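Local coordinates for protein 2-methyl-aconitate isomerase (Shewanella oneidensis, PDB 5K87) that catalyses the cis-trans isomerization of 2-methyl-aconitate in the 2-methylcitrate cycle of propionate breakdown, through base-catalysed proton abstraction and rotation about the C2-C3 bond, at residues 16-21 with 25-30; 217-222 with 263-268; 232-237 with 252-257. The protein carries 1 engineered substitution. One frame throughout, in Å; residues are numbered along the deposited sequence.

Overall arrangement
The three contacts lie in series and nested order along the chain: contact 1 closes first, and contact 3 then sits inside the loop closed by contact 2. Contact 1 is a beta hairpin on one side of the chain's centre. Contacts 2 and 3 lie on the opposite side, their centres about 31 and 34 Å from that of contact 1. These two share helix 249-266, which meets the loop after strand 225-230 at 252-257 and, at the helix's C-terminal end, strand 213-221; their centres are about 17 Å apart and their nearest atoms about 6 Å. One helix thus meets two different parts of the fold along its length, whereas one face of the distant hairpin reaches the second subunit of the homodimer.

Contact 1: residues 16-21 with 25-30; sequences ATYMRG and KGVFFR
A chi1 of -178° swings the Tyr18 ring away from its own backbone N, and the phenol rises from the sheet and leans diagonally to Lys25, the residue two before its pair Val27; the lysine chain bends at chi3 (-74°) and comes across the hydroxyl end of the ring. There Lys25 CE touches Tyr18 OH at 3.1 Å, and Lys25 NZ lies equally near that oxygen. The ammonium is gripped chiefly by the second subunit, where the carbonyl oxygens of Gly65 and Gln62 accept from it. Val27 CG2 packs 4.0 Å from Tyr18 CD1, continuing the same face of the hairpin.

On the other face Met19 crosses Phe28 at about a right angle. Its SD stands 4.0 Å from the centroid of the Phe28 ring, only 6° off the normal, a Met-aromatic contact made squarely over the ring, while Met19 CB reaches Phe28 CE1 at 3.7 Å. The residue paired with Met19 is Gly26, so no side chain stands directly across from the thioether chain.

Two antiparallel hydrogen-bonded pairs join the backbones. Thr17 and Phe28 exchange two bonds, Phe28 N to Thr17 O being 2.8 Å; Met19 and Gly26 exchange two more, with Met19 N to Gly26 O at 3.0 Å. Arg20, beyond them, forms a salt bridge with Asp64 of the second subunit.

Substrate-binding Ser24 begins the second strand, directly before Lys25, whose side chain lies about 8 Å from the bound malonate: this is an antiparallel beta hairpin whose Met19 and Phe28 face lies on helix 113-122, while Tyr18, Arg20 and Lys25 on the other reach the dimer interface.

Contact 2: residues 217-222 with 263-268; sequences ATMINA and ALRMGL
The end of strand 213-221 passes beside the C-terminal end of helix 249-266, the backbones being nearest at Met219 and Met266, whose CA atoms are 7.1 Å apart. Two methionine side chains fill the interval, each pointing at the other segment. Met219 SD lies against Met266 CG at 3.6 Å, and Met266 SD in turn rests 3.8 Å from Met219 CB, so that each sulfur meets the methylene part of its partner. Both chains bend at chi3, but in opposite senses (-77° in Met219, 77° in Met266). The bend in Met266 takes its CE along the strand to Ile220 O, at 3.9 Å; the one in Met219 turns its CE toward Arg265.

The helix finishes in a Schellman motif immediately after Met266: Leu268 N bonds to Ala263 O and Gly267 N to Leu264 O, with Gly267 at positive phi (84°). Pro225 of the adjacent strand 225-230 touches both Met266 and Leu268, extending the apolar surface under the helix end. Arg265 marks the exposed margin; in one of its two conformers its CG lies 3.9 Å from Met219 CE, and the side chain also touches Asp205 and Leu207 of strand 205-209.

Contact 3: residues 232-237 with 252-257; sequences EDLGYT and LAKFET
Leu234 CD1 touches the far end of the Phe255 ring, where most of the apolar contact gathers, 3.6 Å from Phe255 CE1 and 3.9 Å from Phe255 CZ. Phe255 CG lies beside its backbone N (chi1 -84°), a setting that swings the ring off the helix flank and brings its outer carbons to the loop. The second branch of the leucine has another neighbour: Leu234 CD2 lies 4.2 Å from Lys254 CE, against the aliphatic stem of that lysine.

Between the rings the approach is oblique, with Tyr236 CE2 meeting Phe255 CZ at 3.7 Å. Phe255 therefore has the leucine branch and the tyrosine ring sharing its end. Over one face of the Tyr236 ring, offset toward the rim, stands Leu234 O. Tyr236 also meets the Phe286 ring of strand 283-288, the strand that pairs in parallel with 225-230.

In the fold, this packing joins the loop between strand 225-230 and helix 242-245 to the longer helix 249-266 further along the chain: segment 232-237 leaves the strand through a 3-10 turn, and Gly235, at positive phi (78°), redirects the chain between Leu234 and Tyr236. Phe215 of strand 213-221 touches Leu234 and Lys254, so both sides of the contact rest on the same strand residue.

Polar links pass through water. Lys254 is extended throughout, which carries its NZ across to the loop backbone. One water accepts from Lys254 NZ at 2.7 Å and donates to Asp233 O, also at 2.7 Å. Another similarly connects Lys254 NZ with Leu234 O, giving the ammonium two water bridges to successive carbonyls.

Contact 1: residues 16-21 with 25-30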
loop_
_atom_site.group_PDB
_atom_site.type_symbol
_atom_site.label_atom_id
_atom_site.label_comp_id
_atom_site.label_asym_id
_atom_site.label_seq_id
_atom_site.Cartn_x
_atom_site.Cartn_y
_atom_site.Cartn_z
ATOM N N ALA A 16 2.436 13.743 13.518
ATOM C CA ALA A 16 1.337 13.112 12.812
ATOM C C ALA A 16 1.022 11.754 13.401
ATOM O O ALA A 16 1.850 11.142 14.097
ATOM C CB ALA A 16 1.670 12.981 11.327
ATOM N N THR A 17 -0.180 11.273 13.100
ATOM C CA THR A 17 -0.592 9.944 13.516
ATOM C C THR A 17 -1.160 9.220 12.304
ATOM O O THR A 17 -2.024 9.757 11.600
ATOM C CB THR A 17 -1.664 10.019 14.606
ATOM O OG1 THR A 17 -1.181 10.815 15.693
ATOM C CG2 THR A 17 -1.986 8.637 15.120
ATOM N N TYR A 18 -0.697 8.002 12.072
ATOM C CA TYR A 18 -1.171 7.173 10.985
ATOM C C TYR A 18 -2.179 6.193 11.580
ATOM O O TYR A 18 -1.850 5.457 12.531
ATOM C CB TYR A 18 0.036 6.461 10.392
ATOM C CG TYR A 18 -0.193 5.567 9.203
ATOM C CD1 TYR A 18 -0.816 6.029 8.046
ATOM C CD2 TYR A 18 0.278 4.267 9.221
ATOM C CE1 TYR A 18 -0.959 5.188 6.944
ATOM C CE2 TYR A 18 0.135 3.436 8.137
ATOM C CZ TYR A 18 -0.483 3.903 7.009
ATOM O OH TYR A 18 -0.601 3.038 5.947
ATOM N N MET A 19 -3.413 6.222 11.066
ATOM C CA MET A 19 -4.514 5.471 11.670
ATOM C C MET A 19 -5.280 4.682 10.640
ATOM O O MET A 19 -5.389 5.101 9.477
ATOM C CB MET A 19 -5.516 6.401 12.365
ATOM C CG MET A 19 -4.903 7.302 13.405
ATOM S SD MET A 19 -6.134 8.248 14.318
ATOM C CE MET A 19 -7.040 6.960 15.176
ATOM N N ARG A 20 -5.830 3.547 11.063
ATOM C CA ARG A 20 -6.936 2.936 10.343
ATOM C C ARG A 20 -8.255 3.474 10.887
ATOM O O ARG A 20 -8.452 3.530 12.110
ATOM C CB ARG A 20 -6.926 1.413 10.480
ATOM C CG ARG A 20 -8.126 0.775 9.797
ATOM C CD ARG A 20 -8.275 -0.732 10.051
ATOM N NE ARG A 20 -8.520 -1.058 11.459
ATOM C CZ ARG A 20 -9.669 -0.855 12.096
ATOM N NH1 ARG A 20 -10.706 -0.315 11.470
ATOM N NH2 ARG A 20 -9.774 -1.190 13.379
ATOM N N GLY A 21 -9.148 3.895 9.993
ATOM C CA GLY A 21 -10.529 4.175 10.346
ATOM C C GLY A 21 -11.405 3.378 9.403
ATOM O O GLY A 21 -11.273 3.517 8.189
ATOM N N LYS A 25 -6.980 3.805 5.565
ATOM C CA LYS A 25 -5.846 4.296 6.347
ATOM C C LYS A 25 -5.540 5.715 5.922
ATOM O O LYS A 25 -5.559 6.024 4.727
ATOM C CB LYS A 25 -4.586 3.444 6.128
ATOM C CG LYS A 25 -4.717 2.008 6.595
ATOM C CD LYS A 25 -3.367 1.292 6.623
ATOM C CE LYS A 25 -2.841 0.941 5.238
ATOM N NZ LYS A 25 -1.586 0.144 5.371
ATOM N N GLY A 26 -5.220 6.567 6.887
ATOM C CA GLY A 26 -4.868 7.933 6.573
ATOM C C GLY A 26 -3.870 8.516 7.546
ATOM O O GLY A 26 -3.649 7.983 8.639
ATOM N N VAL A 27 -3.260 9.619 7.135
ATOM C CA VAL A 27 -2.340 10.370 7.972
ATOM C C VAL A 27 -3.085 11.570 8.544
ATOM O O VAL A 27 -3.663 12.378 7.798
ATOM C CB VAL A 27 -1.095 10.837 7.185
ATOM C CG1 VAL A 27 -0.128 11.527 8.127
ATOM C CG2 VAL A 27 -0.426 9.667 6.474
ATOM N N PHE A 28 -3.074 11.665 9.872
ATOM C CA PHE A 28 -3.828 12.657 10.636
ATOM C C PHE A 28 -2.912 13.701 11.246
ATOM O O PHE A 28 -1.867 13.360 11.816
ATOM C CB PHE A 28 -4.556 11.966 11.789
ATOM C CG PHE A 28 -5.732 11.139 11.357
ATOM C CD1 PHE A 28 -5.545 9.990 10.614
ATOM C CD2 PHE A 28 -7.024 11.508 11.697
ATOM C CE1 PHE A 28 -6.627 9.231 10.195
ATOM C CE2 PHE A 28 -8.119 10.741 11.292
ATOM C CZ PHE A 28 -7.911 9.613 10.537
ATOM N N PHE A 29 -3.311 14.964 11.148
ATOM C CA PHE A 29 -2.568 16.086 11.705
ATOM C C PHE A 29 -3.482 16.971 12.529
ATOM O O PHE A 29 -4.627 17.249 12.131
ATOM C CB PHE A 29 -2.026 16.985 10.591
ATOM C CG PHE A 29 -1.150 16.289 9.588
ATOM C CD1 PHE A 29 0.221 16.238 9.760
ATOM C CD2 PHE A 29 -1.702 15.719 8.453
ATOM C CE1 PHE A 29 1.024 15.614 8.818
ATOM C CE2 PHE A 29 -0.901 15.092 7.514
ATOM C CZ PHE A 29 0.461 15.046 7.699
ATOM N N ARG A 30 -2.967 17.464 13.650
ATOM C CA ARG A 30 -3.559 18.620 14.307
ATOM C C ARG A 30 -3.119 19.837 13.533
ATOM O O ARG A 30 -1.941 19.953 13.178
ATOM C CB ARG A 30 -2.994 18.804 15.709
ATOM C CG ARG A 30 -3.489 17.894 16.795
ATOM C CD ARG A 30 -3.200 18.519 18.178
ATOM N NE ARG A 30 -1.797 18.908 18.303
ATOM C CZ ARG A 30 -1.240 19.412 19.399
ATOM N NH1 ARG A 30 -1.967 19.596 20.495
ATOM N NH2 ARG A 30 0.050 19.727 19.396
HETATM O O HOH W 1 1.043 1.363 5.404
#

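Contact 2: residues 217-222 with 263-268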
loop_
_atom_site.group_PDB
_atom_site.type_symbol
_atom_site.label_atom_id
_atom_site.label_comp_id
_atom_site.label_asym_id
_atom_site.label_seq_id
_atom_site.Cartn_x
_atom_site.Cartn_y
_atom_site.Cartn_z
ATOM N N ALA A 217 -31.032 5.540 -13.587
ATOM C CA ALA A 217 -30.123 5.947 -12.532
ATOM C C ALA A 217 -30.857 6.686 -11.440
ATOM O O ALA A 217 -31.814 7.418 -11.703
ATOM C CB ALA A 217 -29.020 6.823 -13.102
ATOM N N THR A 218 -30.409 6.490 -10.207
ATOM C CA THR A 218 -30.793 7.374 -9.125
ATOM C C THR A 218 -29.591 8.231 -8.777
ATOM O O THR A 218 -28.504 7.717 -8.503
ATOM C CB THR A 218 -31.260 6.615 -7.878
ATOM O OG1 THR A 218 -32.543 6.038 -8.138
ATOM C CG2 THR A 218 -31.378 7.565 -6.698
ATOM N N MET A 219 -29.779 9.537 -8.823
ATOM C CA MET A 219 -28.735 10.484 -8.485
ATOM C C MET A 219 -29.125 11.176 -7.196
ATOM O O MET A 219 -30.128 11.895 -7.133
ATOM C CB MET A 219 -28.560 11.479 -9.629
ATOM C CG MET A 219 -27.869 10.843 -10.831
ATOM S SD MET A 219 -27.981 11.739 -12.393
ATOM C CE MET A 219 -29.660 11.340 -12.869
ATOM N N ILE A 220 -28.341 10.927 -6.157
ATOM C CA ILE A 220 -28.662 11.419 -4.829
ATOM C C ILE A 220 -27.471 12.150 -4.228
ATOM O O ILE A 220 -26.318 11.785 -4.465
ATOM C CB ILE A 220 -29.123 10.255 -3.919
ATOM C CG1 ILE A 220 -29.720 10.778 -2.613
ATOM C CG2 ILE A 220 -27.988 9.262 -3.666
ATOM C CD1 ILE A 220 -30.394 9.701 -1.787
ATOM N N ASN A 221 -27.746 13.200 -3.469
ATOM C CA ASN A 221 -26.692 13.915 -2.778
ATOM C C ASN A 221 -26.927 13.795 -1.282
ATOM O O ASN A 221 -27.613 14.622 -0.675
ATOM C CB ASN A 221 -26.634 15.373 -3.218
ATOM C CG ASN A 221 -25.304 16.007 -2.905
ATOM O OD1 ASN A 221 -24.568 15.528 -2.039
ATOM N ND2 ASN A 221 -24.987 17.097 -3.598
ATOM N N ALA A 222 -26.386 12.727 -0.704
ATOM C CA ALA A 222 -26.474 12.448 0.722
ATOM C C ALA A 222 -25.239 11.628 1.086
ATOM O O ALA A 222 -25.012 10.575 0.503
ATOM C CB ALA A 222 -27.746 11.668 1.031
ATOM N N ALA A 263 -22.640 13.520 -13.573
ATOM C CA ALA A 263 -22.221 14.767 -12.939
ATOM C C ALA A 263 -22.839 15.980 -13.626
ATOM O O ALA A 263 -23.259 16.934 -12.970
ATOM C CB ALA A 263 -20.718 14.878 -12.942
ATOM N N LEU A 264 -22.883 15.939 -14.951
ATOM C CA LEU A 264 -23.478 17.021 -15.723
ATOM C C LEU A 264 -24.983 17.088 -15.462
ATOM O O LEU A 264 -25.536 18.165 -15.227
ATOM C CB LEU A 264 -23.203 16.806 -17.212
ATOM C CG LEU A 264 -23.571 17.950 -18.158
ATOM C CD1 LEU A 264 -22.725 19.167 -17.848
ATOM C CD2 LEU A 264 -23.378 17.520 -19.597
ATOM N N ARG A 265 -25.639 15.932 -15.488
ATOM C CA ARG A 265 -27.080 15.868 -15.257
ATOM C C ARG A 265 -27.458 16.367 -13.861
ATOM O O ARG A 265 -28.523 16.965 -13.674
ATOM C CB ARG A 265 -27.597 14.444 -15.482
ATOM C CG ARG A 265 -29.102 14.291 -15.342
ATOM C CD ARG A 265 -29.848 15.037 -16.439
ATOM N NE ARG A 265 -31.285 15.064 -16.190
ATOM C CZ ARG A 265 -31.899 16.007 -15.484
ATOM N NH1 ARG A 265 -31.198 17.002 -14.958
ATOM N NH2 ARG A 265 -33.212 15.956 -15.302
ATOM N N MET A 266 -26.585 16.139 -12.885
ATOM C CA MET A 266 -26.835 16.569 -11.511
ATOM C C MET A 266 -26.578 18.052 -11.313
ATOM O O MET A 266 -26.971 18.625 -10.300
ATOM C CB MET A 266 -25.975 15.767 -10.528
ATOM C CG MET A 266 -26.372 14.310 -10.427
ATOM S SD MET A 266 -25.223 13.297 -9.489
ATOM C CE MET A 266 -25.643 13.737 -7.813
ATOM N N GLY A 267 -25.910 18.671 -12.277
ATOM C CA GLY A 267 -25.557 20.073 -12.168
ATOM C C GLY A 267 -24.283 20.309 -11.379
ATOM O O GLY A 267 -23.993 21.434 -10.973
ATOM N N LEU A 268 -23.506 19.252 -11.158
ATOM C CA LEU A 268 -22.240 19.388 -10.446
ATOM C C LEU A 268 -21.142 19.992 -11.317
ATOM O O LEU A 268 -20.211 20.614 -10.812
ATOM C CB LEU A 268 -21.782 18.037 -9.899
ATOM C CG LEU A 268 -22.663 17.459 -8.793
ATOM C CD1 LEU A 268 -22.264 16.013 -8.539
ATOM C CD2 LEU A 268 -22.532 18.275 -7.524
#

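Contact 3: residues 232-237 with 252-257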
loop_
_atom_site.group_PDB
_atom_site.type_symbol
_atom_site.label_atom_id
_atom_site.label_comp_id
_atom_site.label_asym_id
_atom_site.label_seq_id
_atom_site.Cartn_x
_atom_site.Cartn_y
_atom_site.Cartn_z
ATOM N N GLU A 232 -27.458 -4.868 -13.944
ATOM C CA GLU A 232 -27.818 -5.590 -15.163
ATOM C C GLU A 232 -27.742 -4.718 -16.411
ATOM O O GLU A 232 -27.493 -5.226 -17.502
ATOM C CB GLU A 232 -29.204 -6.234 -15.043
ATOM C CG GLU A 232 -30.359 -5.252 -14.998
ATOM C CD GLU A 232 -31.709 -5.951 -14.987
ATOM O OE1 GLU A 232 -31.733 -7.198 -15.037
ATOM O OE2 GLU A 232 -32.743 -5.254 -14.928
ATOM N N ASP A 233 -27.936 -3.412 -16.252
ATOM C CA ASP A 233 -27.832 -2.488 -17.381
ATOM C C ASP A 233 -26.397 -2.355 -17.888
ATOM O O ASP A 233 -26.160 -1.828 -18.976
ATOM C CB ASP A 233 -28.396 -1.114 -17.014
ATOM C CG ASP A 233 -29.893 -1.145 -16.776
ATOM O OD1 ASP A 233 -30.546 -2.140 -17.165
ATOM O OD2 ASP A 233 -30.418 -0.168 -16.205
ATOM N N LEU A 234 -25.448 -2.831 -17.090
ATOM C CA LEU A 234 -24.038 -2.828 -17.451
ATOM C C LEU A 234 -23.535 -4.230 -17.772
ATOM O O LEU A 234 -22.353 -4.417 -18.069
ATOM C CB LEU A 234 -23.212 -2.258 -16.297
ATOM C CG LEU A 234 -23.554 -0.843 -15.843
ATOM C CD1 LEU A 234 -22.962 -0.575 -14.467
ATOM C CD2 LEU A 234 -23.047 0.165 -16.857
ATOM N N GLY A 235 -24.423 -5.216 -17.710
ATOM C CA GLY A 235 -24.041 -6.603 -17.919
ATOM C C GLY A 235 -23.356 -7.224 -16.709
ATOM O O GLY A 235 -22.681 -8.250 -16.825
ATOM N N TYR A 236 -23.527 -6.600 -15.544
ATOM C CA TYR A 236 -22.989 -7.126 -14.286
ATOM C C TYR A 236 -24.098 -7.764 -13.459
ATOM O O TYR A 236 -25.280 -7.575 -13.752
ATOM C CB TYR A 236 -22.284 -6.023 -13.485
ATOM C CG TYR A 236 -21.029 -5.509 -14.155
ATOM C CD1 TYR A 236 -19.978 -6.368 -14.458
ATOM C CD2 TYR A 236 -20.890 -4.167 -14.480
ATOM C CE1 TYR A 236 -18.821 -5.904 -15.074
ATOM C CE2 TYR A 236 -19.742 -3.698 -15.098
ATOM C CZ TYR A 236 -18.715 -4.572 -15.392
ATOM O OH TYR A 236 -17.570 -4.106 -16.003
ATOM N N THR A 237 -23.715 -8.513 -12.428
ATOM C CA THR A 237 -24.688 -9.147 -11.546
ATOM C C THR A 237 -24.733 -8.495 -10.174
ATOM O O THR A 237 -25.674 -8.710 -9.419
ATOM C CB THR A 237 -24.368 -10.621 -11.339
ATOM O OG1 THR A 237 -23.125 -10.730 -10.639
ATOM C CG2 THR A 237 -24.257 -11.334 -12.678
ATOM N N LEU A 252 -13.570 0.352 -17.092
ATOM C CA LEU A 252 -13.230 1.553 -16.340
ATOM C C LEU A 252 -13.534 2.822 -17.137
ATOM O O LEU A 252 -14.051 3.796 -16.589
ATOM C CB LEU A 252 -11.769 1.518 -15.904
ATOM C CG LEU A 252 -11.427 0.387 -14.931
ATOM C CD1 LEU A 252 -9.939 0.373 -14.599
ATOM C CD2 LEU A 252 -12.253 0.496 -13.656
ATOM N N ALA A 253 -13.235 2.801 -18.434
ATOM C CA ALA A 253 -13.515 3.949 -19.286
ATOM C C ALA A 253 -15.024 4.191 -19.408
ATOM O O ALA A 253 -15.491 5.334 -19.399
ATOM C CB ALA A 253 -12.890 3.748 -20.658
ATOM N N LYS A 254 -15.786 3.107 -19.500
ATOM C CA LYS A 254 -17.235 3.205 -19.597
ATOM C C LYS A 254 -17.825 3.817 -18.328
ATOM O O LYS A 254 -18.633 4.746 -18.397
ATOM C CB LYS A 254 -17.854 1.839 -19.881
ATOM C CG LYS A 254 -19.361 1.861 -20.098
ATOM C CD LYS A 254 -19.840 0.477 -20.514
ATOM C CE LYS A 254 -21.344 0.423 -20.697
ATOM N NZ LYS A 254 -21.780 -0.965 -21.035
ATOM N N PHE A 255 -17.410 3.311 -17.167
ATOM C CA PHE A 255 -17.860 3.880 -15.899
ATOM C C PHE A 255 -17.551 5.365 -15.810
ATOM O O PHE A 255 -18.379 6.142 -15.339
ATOM C CB PHE A 255 -17.217 3.165 -14.713
ATOM C CG PHE A 255 -17.933 1.919 -14.295
ATOM C CD1 PHE A 255 -19.213 1.982 -13.771
ATOM C CD2 PHE A 255 -17.310 0.690 -14.380
ATOM C CE1 PHE A 255 -19.867 0.834 -13.371
ATOM C CE2 PHE A 255 -17.954 -0.463 -13.979
ATOM C CZ PHE A 255 -19.239 -0.393 -13.479
ATOM N N GLU A 256 -16.371 5.759 -16.275
ATOM C CA GLU A 256 -15.986 7.156 -16.187
ATOM C C GLU A 256 -16.864 8.055 -17.062
ATOM O O GLU A 256 -17.227 9.152 -16.649
ATOM C CB GLU A 256 -14.493 7.344 -16.471
ATOM C CG GLU A 256 -14.028 8.807 -16.412
ATOM C CD GLU A 256 -14.308 9.515 -15.082
ATOM O OE1 GLU A 256 -14.565 8.863 -14.045
ATOM O OE2 GLU A 256 -14.256 10.761 -15.073
ATOM N N THR A 257 -17.194 7.591 -18.267
ATOM C CA THR A 257 -18.067 8.362 -19.150
ATOM C C THR A 257 -19.465 8.503 -18.547
ATOM O O THR A 257 -20.060 9.575 -18.591
ATOM C CB THR A 257 -18.147 7.751 -20.566
ATOM O OG1 THR A 257 -16.828 7.651 -21.121
ATOM C CG2 THR A 257 -19.001 8.630 -21.469
HETATM O O HOH W 2 -24.372 -1.562 -20.968
HETATM O O HOH W 3 -20.939 -2.771 -19.385
#